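Local atomic coordinates of acyl carrier protein (Thermotoga maritima MSB8, PDB entry 6LVU), a protein that probably carries the growing acyl chain during fatty acid biosynthesis, tethered through a phosphopantetheine arm that is absent from this apo form. Residues S13-S16 and E17-V21; L41-V44 and D45-M48; S67-G70 and D71-Y75. One frame throughout, in Å; residues are numbered along the deposited sequence.

Interaction 1: residues S13-S16 and E17-V21; sequences SIIS and EKLGV. With ZN (zinc ion), chain D.
S16 and V21 make a local contact at the C-terminal end of helix 4-19, where the chain leaves the helix. S16 OG donates to V21 O at 2.6 Å, the donor nearly in line with the carbonyl bond. With its hydroxyl trans to the backbone N (chi1 -176°), S16 directs it forward to the outgoing chain. G20, the first residue to leave helical geometry, has positive phi (82°); its N makes a weak bond to S16 O, while L19 N still donates to I15 O at 2.7 Å as in a regular turn.

On the inner face, I15 CG2 meets L19 CD2 at 3.7 Å, the two side chains running alongside each other. I15 also packs on F50 of helix 42-54. One turn apart, the aliphatic part of K18 lies beside I14, with K18 CD 4.0 Å from I14 CG2; the ammonium group forms a weak, long ion pair with D49. E17 reaches back along the outside in an extended chain and chelates a zinc ion through both carboxylate oxygens, OE2 at 2.0 Å and OE1 at 2.4 Å. The positive-phi glycine directly after the last helical residue is a classic helix C-terminus, here reinforced by a serine hydroxyl.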
ATOM      1  N   SER A  13      -1.965  -8.247  -2.415  1.00 17.40           N
ATOM      2  CA  SER A  13      -3.183  -8.699  -3.067  1.00 17.97           C
ATOM      3  C   SER A  13      -4.108  -7.524  -3.360  1.00 17.50           C
ATOM      4  O   SER A  13      -4.646  -7.400  -4.468  1.00 16.09           O
ATOM      5  CB  SER A  13      -3.882  -9.733  -2.179  1.00 16.66           C
ATOM      6  OG  SER A  13      -3.120 -10.937  -2.134  1.00 21.01           O
ATOM      7  N   ILE A  14      -4.310  -6.653  -2.375  1.00 15.23           N
ATOM      8  CA  ILE A  14      -5.185  -5.507  -2.581  1.00 13.39           C
ATOM      9  C   ILE A  14      -4.662  -4.640  -3.719  1.00 13.80           C
ATOM     10  O   ILE A  14      -5.433  -4.198  -4.575  1.00 14.96           O
ATOM     11  CB  ILE A  14      -5.327  -4.708  -1.273  1.00 15.11           C
ATOM     12  CG1 ILE A  14      -6.077  -5.543  -0.225  1.00 18.26           C
ATOM     13  CG2 ILE A  14      -6.010  -3.395  -1.512  1.00 13.80           C
ATOM     14  CD1 ILE A  14      -5.991  -4.970   1.187  1.00 15.82           C
ATOM     15  N   ILE A  15      -3.348  -4.384  -3.743  1.00 16.20           N
ATOM     16  CA  ILE A  15      -2.796  -3.532  -4.798  1.00 18.32           C
ATOM     17  C   ILE A  15      -3.011  -4.182  -6.147  1.00 20.01           C
ATOM     18  O   ILE A  15      -3.448  -3.533  -7.109  1.00 15.62           O
ATOM     19  CB  ILE A  15      -1.304  -3.241  -4.542  1.00 17.11           C
ATOM     20  CG1 ILE A  15      -1.137  -2.236  -3.409  1.00 20.93           C
ATOM     21  CG2 ILE A  15      -0.636  -2.731  -5.809  1.00 16.47           C
ATOM     22  CD1 ILE A  15       0.324  -1.914  -3.103  1.00 13.59           C
ATOM     23  N   SER A  16      -2.740  -5.485  -6.231  1.00 16.16           N
ATOM     24  CA  SER A  16      -2.928  -6.224  -7.470  1.00 20.10           C
ATOM     25  C   SER A  16      -4.391  -6.232  -7.887  1.00 23.67           C
ATOM     26  O   SER A  16      -4.704  -6.066  -9.074  1.00 26.09           O
ATOM     27  CB  SER A  16      -2.422  -7.655  -7.302  1.00 22.21           C
ATOM     28  OG  SER A  16      -2.508  -8.373  -8.518  1.00 27.23           O
ATOM     29  N   GLU A  17      -5.307  -6.423  -6.930  1.00 16.96           N
ATOM     30  CA  GLU A  17      -6.725  -6.448  -7.286  1.00 22.22           C
ATOM     31  C   GLU A  17      -7.180  -5.098  -7.833  1.00 26.00           C
ATOM     32  O   GLU A  17      -7.890  -5.036  -8.841  1.00 26.85           O
ATOM     33  CB  GLU A  17      -7.591  -6.845  -6.078  1.00 16.89           C
ATOM     34  CG  GLU A  17      -7.434  -8.293  -5.568  1.00 16.81           C
ATOM     35  CD  GLU A  17      -8.062  -8.516  -4.185  1.00 20.08           C
ATOM     36  OE1 GLU A  17      -8.046  -9.660  -3.648  1.00 19.32           O
ATOM     37  OE2 GLU A  17      -8.581  -7.536  -3.624  1.00 20.83           O
ATOM     38  N   LYS A  18      -6.752  -3.996  -7.206  1.00 19.42           N
ATOM     39  CA  LYS A  18      -7.304  -2.692  -7.552  1.00 24.87           C
ATOM     40  C   LYS A  18      -6.512  -1.962  -8.628  1.00 22.90           C
ATOM     41  O   LYS A  18      -7.114  -1.275  -9.454  1.00 26.43           O
ATOM     42  CB  LYS A  18      -7.439  -1.817  -6.303  1.00 25.31           C
ATOM     43  CG  LYS A  18      -8.655  -2.221  -5.482  1.00 33.35           C
ATOM     44  CD  LYS A  18      -8.581  -1.783  -4.048  1.00 41.48           C
ATOM     45  CE  LYS A  18      -9.888  -2.172  -3.331  1.00 43.11           C
ATOM     46  NZ  LYS A  18      -9.704  -3.122  -2.178  1.00 39.87           N
ATOM     47  N   LEU A  19      -5.191  -2.098  -8.660  1.00 21.12           N
ATOM     48  CA  LEU A  19      -4.415  -1.476  -9.731  1.00 26.09           C
ATOM     49  C   LEU A  19      -4.373  -2.323 -10.998  1.00 28.40           C
ATOM     50  O   LEU A  19      -3.997  -1.816 -12.059  1.00 28.59           O
ATOM     51  CB  LEU A  19      -2.984  -1.205  -9.272  1.00 19.66           C
ATOM     52  CG  LEU A  19      -2.610   0.167  -8.714  1.00 25.18           C
ATOM     53  CD1 LEU A  19      -3.583   0.660  -7.657  1.00 24.68           C
ATOM     54  CD2 LEU A  19      -1.199   0.095  -8.150  1.00 22.96           C
ATOM     55  N   GLY A  20      -4.721  -3.600 -10.914  1.00 27.45           N
ATOM     56  CA  GLY A  20      -4.767  -4.428 -12.096  1.00 24.29           C
ATOM     57  C   GLY A  20      -3.431  -4.982 -12.513  1.00 35.71           C
ATOM     58  O   GLY A  20      -3.351  -5.654 -13.553  1.00 43.86           O
ATOM     59  N   VAL A  21      -2.391  -4.741 -11.735  1.00 24.86           N
ATOM     60  CA  VAL A  21      -1.074  -5.238 -12.059  1.00 21.92           C
ATOM     61  C   VAL A  21      -0.943  -6.642 -11.501  1.00 24.39           C
ATOM     62  O   VAL A  21      -1.677  -7.052 -10.600  1.00 27.27           O
ATOM     63  CB  VAL A  21       0.029  -4.319 -11.503  1.00 21.06           C
ATOM     64  CG1 VAL A  21      -0.229  -2.886 -11.898  1.00 21.94           C
ATOM     65  CG2 VAL A  21       0.096  -4.463  -9.995  1.00 24.89           C
TER
HETATM   66 ZN    ZN D 102      -8.985  -8.344  -1.831  1.00 27.59          ZN

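Interaction 2: residues L41-V44 and D45-M48; sequences LDLV and DLVM. With ZN (zinc ion), chain E.
L43 and V47, one turn apart on helix 42-54, cross at a slant: L43 CD1 presses against V47 CG2 at 3.5 Å, tighter than usual for two methyl carbons. L43 leaves the backbone pointing away from residues 45-48, but CG stands trans to the backbone N (chi1 -174°) and the end of the chain comes back to V47. Both side chains also meet loop residues, L43 packing on L63 and V47 on V58.

V44 and M48 instead run alongside each other and point the same way. The methionine bends at its last torsion (chi3 -64°), folding the methyl back over the helix, with CE 4.1 Å from V44 CG2 and 3.2 Å from V44 O. L46 takes another direction, with its CG 3.3 Å from D42 O, the carbonyl that accepts L46 N at 3.1 Å in its plane; the same leucine packs on K18 and L19 of helix 4-19.

D45 diverges from these apolar groups. Its OD2 binds a zinc ion at 2.5 Å, a coordination sphere that also includes water 1 at 2.3 Å and OD1 of D49, one turn further on. At the start of the segment, D42 OD2 accepts from D39 N. L43, L46 and V47 thus turn to the neighbouring loops and helix 4-19, V44 and M48 line up on an exposed side, and D45 carries the zinc, on the helix that follows S40, the predicted phosphopantetheine serine, as in acyl carrier proteins.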
ATOM      1  N   LEU A  41      -4.100   9.996  -7.388  1.00 36.09           N
ATOM      2  CA  LEU A  41      -5.423   9.868  -6.788  1.00 34.03           C
ATOM      3  C   LEU A  41      -5.667   8.485  -6.213  1.00 31.23           C
ATOM      4  O   LEU A  41      -6.454   8.339  -5.272  1.00 31.93           O
ATOM      5  CB  LEU A  41      -6.507  10.139  -7.831  1.00 30.90           C
ATOM      6  CG  LEU A  41      -6.698  11.556  -8.339  1.00 32.02           C
ATOM      7  CD1 LEU A  41      -5.778  11.791  -9.516  1.00 26.53           C
ATOM      8  CD2 LEU A  41      -8.153  11.749  -8.730  1.00 28.27           C
ATOM      9  N   ASP A  42      -4.992   7.477  -6.756  1.00 29.44           N
ATOM     10  CA  ASP A  42      -5.271   6.096  -6.396  1.00 29.30           C
ATOM     11  C   ASP A  42      -4.905   5.797  -4.954  1.00 31.83           C
ATOM     12  O   ASP A  42      -5.479   4.884  -4.349  1.00 33.78           O
ATOM     13  CB  ASP A  42      -4.519   5.147  -7.326  1.00 28.64           C
ATOM     14  CG  ASP A  42      -4.986   5.248  -8.757  1.00 24.72           C
ATOM     15  OD1 ASP A  42      -6.121   5.715  -8.961  1.00 31.30           O
ATOM     16  OD2 ASP A  42      -4.234   4.844  -9.671  1.00 18.97           O
ATOM     17  N   LEU A  43      -3.966   6.544  -4.375  1.00 26.82           N
ATOM     18  CA  LEU A  43      -3.420   6.099  -3.100  1.00 27.92           C
ATOM     19  C   LEU A  43      -4.414   6.301  -1.956  1.00 29.87           C
ATOM     20  O   LEU A  43      -4.459   5.485  -1.030  1.00 25.86           O
ATOM     21  CB  LEU A  43      -2.085   6.813  -2.840  1.00 31.71           C
ATOM     22  CG  LEU A  43      -1.179   6.477  -1.641  1.00 35.26           C
ATOM     23  CD1 LEU A  43      -1.740   6.982  -0.355  1.00 46.78           C
ATOM     24  CD2 LEU A  43      -0.944   4.989  -1.515  1.00 27.14           C
ATOM     25  N   VAL A  44      -5.276   7.325  -2.019  1.00 29.03           N
ATOM     26  CA  VAL A  44      -6.185   7.541  -0.891  1.00 28.47           C
ATOM     27  C   VAL A  44      -7.258   6.445  -0.825  1.00 28.07           C
ATOM     28  O   VAL A  44      -7.643   6.015   0.264  1.00 30.90           O
ATOM     29  CB  VAL A  44      -6.790   8.957  -0.912  1.00 37.74           C
ATOM     30  CG1 VAL A  44      -7.969   9.037  -1.815  1.00 28.35           C
ATOM     31  CG2 VAL A  44      -7.201   9.366   0.502  1.00 39.85           C
ATOM     32  N   ASP A  45      -7.734   5.967  -1.981  1.00 27.22           N
ATOM     33  CA  ASP A  45      -8.620   4.802  -1.956  1.00 27.25           C
ATOM     34  C   ASP A  45      -7.892   3.564  -1.468  1.00 27.49           C
ATOM     35  O   ASP A  45      -8.453   2.795  -0.674  1.00 30.16           O
ATOM     36  CB  ASP A  45      -9.228   4.536  -3.331  1.00 28.45           C
ATOM     37  CG  ASP A  45     -10.434   3.608  -3.250  1.00 33.20           C
ATOM     38  OD1 ASP A  45     -10.377   2.508  -3.834  1.00 39.20           O
ATOM     39  OD2 ASP A  45     -11.435   3.970  -2.601  1.00 32.18           O
ATOM     40  N   LEU A  46      -6.662   3.336  -1.940  1.00 26.27           N
ATOM     41  CA  LEU A  46      -5.888   2.204  -1.453  1.00 22.05           C
ATOM     42  C   LEU A  46      -5.740   2.267   0.057  1.00 21.50           C
ATOM     43  O   LEU A  46      -5.980   1.283   0.762  1.00 22.01           O
ATOM     44  CB  LEU A  46      -4.520   2.162  -2.129  1.00 17.31           C
ATOM     45  CG  LEU A  46      -4.482   1.844  -3.624  1.00 22.92           C
ATOM     46  CD1 LEU A  46      -3.074   2.071  -4.182  1.00 23.73           C
ATOM     47  CD2 LEU A  46      -4.941   0.422  -3.907  1.00 24.93           C
ATOM     48  N   VAL A  47      -5.381   3.437   0.577  1.00 21.18           N
ATOM     49  CA  VAL A  47      -5.167   3.590   2.009  1.00 18.39           C
ATOM     50  C   VAL A  47      -6.441   3.308   2.792  1.00 27.30           C
ATOM     51  O   VAL A  47      -6.403   2.652   3.835  1.00 25.99           O
ATOM     52  CB  VAL A  47      -4.595   4.985   2.305  1.00 30.24           C
ATOM     53  CG1 VAL A  47      -4.904   5.381   3.705  1.00 35.43           C
ATOM     54  CG2 VAL A  47      -3.098   4.942   2.114  1.00 28.19           C
ATOM     55  N   MET A  48      -7.586   3.800   2.308  1.00 26.77           N
ATOM     56  CA  MET A  48      -8.825   3.483   3.008  1.00 29.71           C
ATOM     57  C   MET A  48      -9.112   1.990   2.972  1.00 30.22           C
ATOM     58  O   MET A  48      -9.675   1.436   3.924  1.00 30.80           O
ATOM     59  CB  MET A  48      -9.995   4.257   2.409  1.00 31.66           C
ATOM     60  CG  MET A  48     -10.455   5.408   3.279  1.00 35.78           C
ATOM     61  SD  MET A  48     -11.627   6.412   2.369  1.00 53.01           S
ATOM     62  CE  MET A  48     -10.548   6.995   1.069  1.00 38.30           C
TER
HETATM   63 ZN    ZN E 103     -11.728   1.852  -1.327  1.00 53.75          ZN
HETATM   64  O   HOH W   1     -11.540   0.559  -3.222  1.00 28.28           O

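Interaction 3: residues S67-G70 and D71-Y75; sequences STVG and DIVSY
A capping box starts helix 69-79, with T68 at the N-cap and D71 three residues on, each side chain meeting the backbone N of the other. T68 OG1 accepts from D71 N at 3.2 Å. The hydroxyl oxygen sits between the backbone N and the carbonyl carbon (chi1 66°), which turns it forward over the first helical turn. In return, D71 OD2 accepts from T68 N, also at 3.2 Å, the donor standing 50° above the carboxylate plane.

The same oxygen has a second and shorter partner: S67 N reaches it at 2.8 Å through the anti lone pair, with an N-H...O angle of 161°. Two backbone N-H groups ahead of the helix therefore converge on one carboxylate oxygen, and the two bonds from different directions restrict rotation of the group. The T68 and D71 side chains themselves cross at an angle, OG1 lying 3.5 Å from D71 CG. The aspartate's negative charge close to the helix N terminus would be expected to interact favourably with the helix dipole.

T68 O receives only weak bonds, from D71 N and I72 N; D71 N is held chiefly by T68 OG1. Regular helical bonding follows, with V73 N to V69 O at 3.1 Å and S74 N to G70 O at 2.9 Å. Alongside the first of these, V69 CG1 and V73 CG2 lie 4.4 Å apart.

These two valines and I72 turn to helix 4-19, V69 packing on F8 and I15, I72 on V11, and V73 on I7. S74 OG is hydrogen-bonded to R4 near the start of that helix, while Y75 OH bonds to D62 and to D59 N in the segment connecting helices 42-54 and 69-79.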
ATOM      1  N   SER A  67       5.753   6.426  -0.659  1.00 24.34           N
ATOM      2  CA  SER A  67       6.269   6.348  -2.016  1.00 20.40           C
ATOM      3  C   SER A  67       6.290   4.935  -2.569  1.00 20.66           C
ATOM      4  O   SER A  67       5.982   4.738  -3.745  1.00 22.28           O
ATOM      5  CB  SER A  67       7.686   6.936  -2.053  1.00 25.05           C
ATOM      6  OG  SER A  67       8.236   6.867  -3.351  1.00 35.31           O
ATOM      7  N   THR A  68       6.584   3.934  -1.745  1.00 17.32           N
ATOM      8  CA  THR A  68       6.724   2.554  -2.190  1.00 19.33           C
ATOM      9  C   THR A  68       5.739   1.643  -1.468  1.00 20.79           C
ATOM     10  O   THR A  68       5.077   2.032  -0.498  1.00 19.65           O
ATOM     11  CB  THR A  68       8.133   2.019  -1.937  1.00 21.72           C
ATOM     12  OG1 THR A  68       8.352   1.952  -0.526  1.00 21.60           O
ATOM     13  CG2 THR A  68       9.166   2.903  -2.568  1.00 18.55           C
ATOM     14  N   VAL A  69       5.665   0.404  -1.955  1.00 17.21           N
ATOM     15  CA  VAL A  69       4.871  -0.617  -1.284  1.00 17.15           C
ATOM     16  C   VAL A  69       5.385  -0.838   0.133  1.00 14.51           C
ATOM     17  O   VAL A  69       4.602  -0.948   1.080  1.00 12.65           O
ATOM     18  CB  VAL A  69       4.890  -1.922  -2.100  1.00 21.50           C
ATOM     19  CG1 VAL A  69       4.275  -3.070  -1.310  1.00 18.53           C
ATOM     20  CG2 VAL A  69       4.170  -1.728  -3.403  1.00 24.02           C
ATOM     21  N   GLY A  70       6.712  -0.881   0.296  1.00 16.24           N
ATOM     22  CA  GLY A  70       7.292  -1.064   1.617  1.00 15.17           C
ATOM     23  C   GLY A  70       6.906   0.028   2.594  1.00 15.44           C
ATOM     24  O   GLY A  70       6.762  -0.235   3.793  1.00 17.93           O
ATOM     25  N   ASP A  71       6.708   1.251   2.098  1.00 16.79           N
ATOM     26  CA  ASP A  71       6.263   2.349   2.957  1.00 14.53           C
ATOM     27  C   ASP A  71       4.904   2.049   3.563  1.00 16.66           C
ATOM     28  O   ASP A  71       4.669   2.311   4.751  1.00 19.80           O
ATOM     29  CB  ASP A  71       6.177   3.648   2.156  1.00 14.98           C
ATOM     30  CG  ASP A  71       7.524   4.277   1.916  1.00 19.24           C
ATOM     31  OD1 ASP A  71       8.473   3.922   2.641  1.00 17.79           O
ATOM     32  OD2 ASP A  71       7.627   5.136   1.004  1.00 19.72           O
ATOM     33  N   ILE A  72       3.972   1.555   2.738  1.00 15.56           N
ATOM     34  CA  ILE A  72       2.640   1.183   3.206  1.00 19.85           C
ATOM     35  C   ILE A  72       2.734   0.104   4.272  1.00 14.43           C
ATOM     36  O   ILE A  72       2.147   0.211   5.349  1.00 14.85           O
ATOM     37  CB  ILE A  72       1.763   0.712   2.032  1.00 15.98           C
ATOM     38  CG1 ILE A  72       1.406   1.871   1.127  1.00 17.93           C
ATOM     39  CG2 ILE A  72       0.518  -0.004   2.533  1.00 22.48           C
ATOM     40  CD1 ILE A  72       1.207   1.448  -0.298  1.00 18.22           C
ATOM     41  N   VAL A  73       3.476  -0.965   3.968  1.00 14.23           N
ATOM     42  CA  VAL A  73       3.612  -2.051   4.937  1.00 14.11           C
ATOM     43  C   VAL A  73       4.163  -1.516   6.249  1.00 17.39           C
ATOM     44  O   VAL A  73       3.593  -1.760   7.329  1.00 12.90           O
ATOM     45  CB  VAL A  73       4.504  -3.166   4.366  1.00 10.93           C
ATOM     46  CG1 VAL A  73       4.599  -4.296   5.355  1.00 15.68           C
ATOM     47  CG2 VAL A  73       3.970  -3.649   3.046  1.00 12.48           C
ATOM     48  N   SER A  74       5.245  -0.724   6.189  1.00 14.35           N
ATOM     49  CA  SER A  74       5.856  -0.233   7.421  1.00 15.58           C
ATOM     50  C   SER A  74       4.912   0.685   8.182  1.00 16.18           C
ATOM     51  O   SER A  74       4.841   0.632   9.412  1.00 16.81           O
ATOM     52  CB  SER A  74       7.170   0.488   7.137  1.00 14.60           C
ATOM     53  OG  SER A  74       8.201  -0.459   6.902  1.00 19.59           O
ATOM     54  N   TYR A  75       4.168   1.527   7.471  1.00 15.38           N
ATOM     55  CA  TYR A  75       3.204   2.356   8.172  1.00 17.64           C
ATOM     56  C   TYR A  75       2.145   1.495   8.856  1.00 18.91           C
ATOM     57  O   TYR A  75       1.798   1.736  10.017  1.00 21.09           O
ATOM     58  CB  TYR A  75       2.585   3.364   7.208  1.00 20.02           C
ATOM     59  CG  TYR A  75       1.869   4.491   7.901  1.00 26.02           C
ATOM     60  CD1 TYR A  75       2.493   5.716   8.106  1.00 36.89           C
ATOM     61  CD2 TYR A  75       0.565   4.333   8.366  1.00 34.49           C
ATOM     62  CE1 TYR A  75       1.834   6.755   8.753  1.00 36.36           C
ATOM     63  CE2 TYR A  75      -0.100   5.367   9.015  1.00 35.01           C
ATOM     64  CZ  TYR A  75       0.537   6.572   9.203  1.00 37.76           C
ATOM     65  OH  TYR A  75      -0.138   7.592   9.846  1.00 44.07           O
TER

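Overall arrangement
From the N terminus, the three contacts follow one another in series, none nesting in or crossing another; each joins consecutive residues, so no long loop is closed. Interaction 1 ends helix 4-19, interaction 2 covers the first turns of helix 42-54, and interaction 3 begins helix 69-79. The first two meet directly, L19 CD1 lying 3.8 Å from L46 CD1. Interaction 1 also reaches interaction 3, with I15 CD1 3.9 Å from V69 CG2, so helix 4-19 packs against both later helices. Interactions 2 and 3 do not touch, though their nearest atoms are about 4 Å apart. Together they sample the three main helices of the small acyl carrier bundle.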